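Long-range contact in argininosuccinate lyase (PDB 6G3I), which probably catalyses the cleavage of argininosuccinate to fumarate and L-arginine, the last step of arginine biosynthesis: residues T87-E92 with R110-L115. Numbering follows the deposited sequence.
Sequences TYLPYE and RSRNDL. With EKN ((2~{S})-2-(2-azanylethylamino)butanedioic acid), chain B; FUM (fumaric acid), chain C.
Tyr88 and Arg112 are where the two backbones come nearest, with CA atoms 7.1 Å apart. Each lies in the first turn of a helix, one just after Thr87 and the other just after Ser111. Ser111 and Asp114 form a capping box: Asn113 N donates to Ser111 OG, and Ser111 N to Asp114 OD1. The Tyr88 ring lies against Arg110, Arg112 and Leu115. The bond from CA to CB points toward 110-115, and CG, anti to the backbone N (chi1 177°), lays the ring alongside the other segment. There CD1 meets Leu115 CD2 at 3.5 Å and CD2 meets Arg112 CG at 3.6 Å. At the far end of the ring, Arg110 NH2 donates to Tyr88 OH over 3.1 Å, nearly within the guanidinium plane. Arg110 is also held by His47 and His107. A leucine in place of Tyr88 would probably leave Arg110 NH2 without this acceptor and the Arg112 methylenes less firmly packed. A bend at chi3 (-49°) turns the Arg112 guanidinium so that Leu89 CD1 covers one face, 3.6 Å from NH1, and fumarate O8 the other. NE and NH2 both donate to EKN OD2, while a water joins NH1 to Leu89 N. Arg112 N donates to EKN OD1, and Asn113 also binds EKN, so the start of helix 112-147 forms part of the ligand pocket. Ser281, Lys286 and Asn288 of the second subunit and Thr158 of the third subunit also hydrogen-bond EKN. Helix 35-56 packs against Leu115 and Arg110, and the loop residues Met106 and His107 touch Tyr88.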
loop_
_atom_site.group_PDB
_atom_site.type_symbol
_atom_site.label_atom_id
_atom_site.label_comp_id
_atom_site.label_asym_id
_atom_site.label_seq_id
_atom_site.Cartn_x
_atom_site.Cartn_y
_atom_site.Cartn_z
ATOM N N THR A 87 30.132 -1.012 -9.420
ATOM C CA THR A 87 29.327 -0.065 -10.174
ATOM C C THR A 87 30.137 0.379 -11.386
ATOM O O THR A 87 31.365 0.263 -11.408
ATOM C CB THR A 87 28.910 1.136 -9.320
ATOM O OG1 THR A 87 30.065 1.894 -8.949
ATOM C CG2 THR A 87 28.190 0.664 -8.060
ATOM N N TYR A 88 29.440 0.882 -12.405
ATOM C CA TYR A 88 30.033 0.922 -13.738
ATOM C C TYR A 88 31.317 1.744 -13.766
ATOM O O TYR A 88 32.381 1.242 -14.149
ATOM C CB TYR A 88 29.048 1.475 -14.766
ATOM C CG TYR A 88 29.718 1.560 -16.114
ATOM C CD1 TYR A 88 30.152 0.407 -16.755
ATOM C CD2 TYR A 88 29.966 2.782 -16.723
ATOM C CE1 TYR A 88 30.789 0.464 -17.974
ATOM C CE2 TYR A 88 30.601 2.848 -17.946
ATOM C CZ TYR A 88 31.012 1.684 -18.565
ATOM O OH TYR A 88 31.650 1.732 -19.783
ATOM N N LEU A 89 31.238 3.016 -13.396
ATOM C CA LEU A 89 32.351 3.916 -13.678
ATOM C C LEU A 89 33.595 3.537 -12.879
ATOM O O LEU A 89 34.705 3.573 -13.427
ATOM C CB LEU A 89 31.946 5.369 -13.418
ATOM C CG LEU A 89 31.105 6.001 -14.537
ATOM C CD1 LEU A 89 30.617 7.385 -14.138
ATOM C CD2 LEU A 89 31.877 6.084 -15.856
ATOM N N PRO A 90 33.472 3.174 -11.601
ATOM C CA PRO A 90 34.641 2.592 -10.919
ATOM C C PRO A 90 35.197 1.377 -11.643
ATOM O O PRO A 90 36.420 1.221 -11.743
ATOM C CB PRO A 90 34.093 2.233 -9.533
ATOM C CG PRO A 90 32.970 3.179 -9.320
ATOM C CD PRO A 90 32.356 3.419 -10.670
ATOM N N TYR A 91 34.321 0.508 -12.151
ATOM C CA TYR A 91 34.774 -0.654 -12.910
ATOM C C TYR A 91 35.501 -0.226 -14.180
ATOM O O TYR A 91 36.583 -0.735 -14.491
ATOM C CB TYR A 91 33.578 -1.549 -13.243
ATOM C CG TYR A 91 33.926 -2.835 -13.960
ATOM C CD1 TYR A 91 34.150 -2.852 -15.329
ATOM C CD2 TYR A 91 34.007 -4.036 -13.270
ATOM C CE1 TYR A 91 34.460 -4.022 -15.988
ATOM C CE2 TYR A 91 34.314 -5.214 -13.922
ATOM C CZ TYR A 91 34.541 -5.201 -15.281
ATOM O OH TYR A 91 34.849 -6.371 -15.936
ATOM N N GLU A 92 34.917 0.712 -14.929
ATOM C CA GLU A 92 35.573 1.207 -16.135
ATOM C C GLU A 92 36.936 1.804 -15.812
ATOM O O GLU A 92 37.903 1.605 -16.558
ATOM C CB GLU A 92 34.687 2.246 -16.822
ATOM C CG GLU A 92 35.159 2.644 -18.212
ATOM C CD GLU A 92 34.443 3.870 -18.740
ATOM O OE1 GLU A 92 34.574 4.945 -18.119
ATOM O OE2 GLU A 92 33.744 3.758 -19.770
ATOM N N ARG A 110 26.698 3.361 -25.838
ATOM C CA ARG A 110 26.114 2.731 -24.665
ATOM C C ARG A 110 26.108 3.724 -23.512
ATOM O O ARG A 110 26.872 4.693 -23.493
ATOM C CB ARG A 110 26.883 1.458 -24.294
ATOM C CG ARG A 110 26.410 0.774 -23.023
ATOM C CD ARG A 110 27.189 -0.501 -22.767
ATOM N NE ARG A 110 28.447 -0.236 -22.076
ATOM C CZ ARG A 110 29.257 -1.181 -21.614
ATOM N NH1 ARG A 110 28.938 -2.458 -21.770
ATOM N NH2 ARG A 110 30.381 -0.852 -20.992
ATOM N N SER A 111 25.225 3.469 -22.550
ATOM C CA SER A 111 25.051 4.326 -21.388
ATOM C C SER A 111 24.971 3.455 -20.145
ATOM O O SER A 111 24.798 2.236 -20.223
ATOM C CB SER A 111 23.783 5.182 -21.519
ATOM O OG SER A 111 23.521 5.918 -20.338
ATOM N N ARG A 112 25.103 4.091 -18.979
ATOM C CA ARG A 112 24.775 3.398 -17.740
ATOM C C ARG A 112 23.291 3.064 -17.680
ATOM O O ARG A 112 22.898 2.087 -17.033
ATOM C CB ARG A 112 25.180 4.251 -16.536
ATOM C CG ARG A 112 26.640 4.097 -16.124
ATOM C CD ARG A 112 26.979 4.926 -14.893
ATOM N NE ARG A 112 26.513 6.304 -15.001
ATOM C CZ ARG A 112 26.639 7.217 -14.041
ATOM N NH1 ARG A 112 27.222 6.907 -12.890
ATOM N NH2 ARG A 112 26.177 8.444 -14.233
ATOM N N ASN A 113 22.461 3.843 -18.379
ATOM C CA ASN A 113 21.012 3.700 -18.267
ATOM C C ASN A 113 20.532 2.382 -18.865
ATOM O O ASN A 113 19.785 1.635 -18.220
ATOM C CB ASN A 113 20.329 4.890 -18.939
ATOM C CG ASN A 113 20.554 6.186 -18.181
ATOM O OD1 ASN A 113 21.250 6.204 -17.166
ATOM N ND2 ASN A 113 19.975 7.276 -18.674
ATOM N N ASP A 114 20.934 2.081 -20.103
ATOM C CA ASP A 114 20.533 0.814 -20.706
ATOM C C ASP A 114 21.371 -0.358 -20.209
ATOM O O ASP A 114 20.893 -1.498 -20.232
ATOM C CB ASP A 114 20.591 0.900 -22.237
ATOM C CG ASP A 114 22.005 1.042 -22.779
ATOM O OD1 ASP A 114 22.898 1.519 -22.052
ATOM O OD2 ASP A 114 22.214 0.681 -23.959
ATOM N N LEU A 115 22.597 -0.108 -19.747
ATOM C CA LEU A 115 23.359 -1.151 -19.068
ATOM C C LEU A 115 22.629 -1.620 -17.817
ATOM O O LEU A 115 22.460 -2.824 -17.593
ATOM C CB LEU A 115 24.752 -0.627 -18.718
ATOM C CG LEU A 115 25.592 -1.455 -17.739
ATOM C CD1 LEU A 115 25.919 -2.819 -18.318
ATOM C CD2 LEU A 115 26.862 -0.708 -17.367
HETATM O OD1 EKN B . 25.111 7.117 -18.998
HETATM C CG EKN B . 24.635 7.899 -18.069
HETATM O OD2 EKN B . 25.210 8.131 -16.981
HETATM C CB EKN B . 23.348 8.587 -18.245
HETATM C CA EKN B . 22.915 9.422 -17.063
HETATM C C EKN B . 21.867 10.438 -17.437
HETATM O OXT EKN B . 22.246 11.605 -17.299
HETATM O O EKN B . 20.759 10.070 -17.820
HETATM N N EKN B . 22.419 8.475 -15.955
HETATM C CAG EKN B . 21.913 9.198 -14.701
HETATM C CAF EKN B . 22.859 9.155 -13.507
HETATM N NAA EKN B . 23.574 10.512 -13.355
HETATM O OXT FUM C . 21.980 7.870 -8.829
HETATM C C FUM C . 22.964 7.703 -9.587
HETATM O O FUM C . 24.094 8.147 -9.276
HETATM C C4 FUM C . 22.840 6.976 -10.905
HETATM C C5 FUM C . 23.679 5.999 -11.142
HETATM C C6 FUM C . 23.574 5.286 -12.480
HETATM O O7 FUM C . 23.715 4.037 -12.565
HETATM O O8 FUM C . 23.342 5.987 -13.502
HETATM O O HOH W 1 28.687 4.388 -11.838
#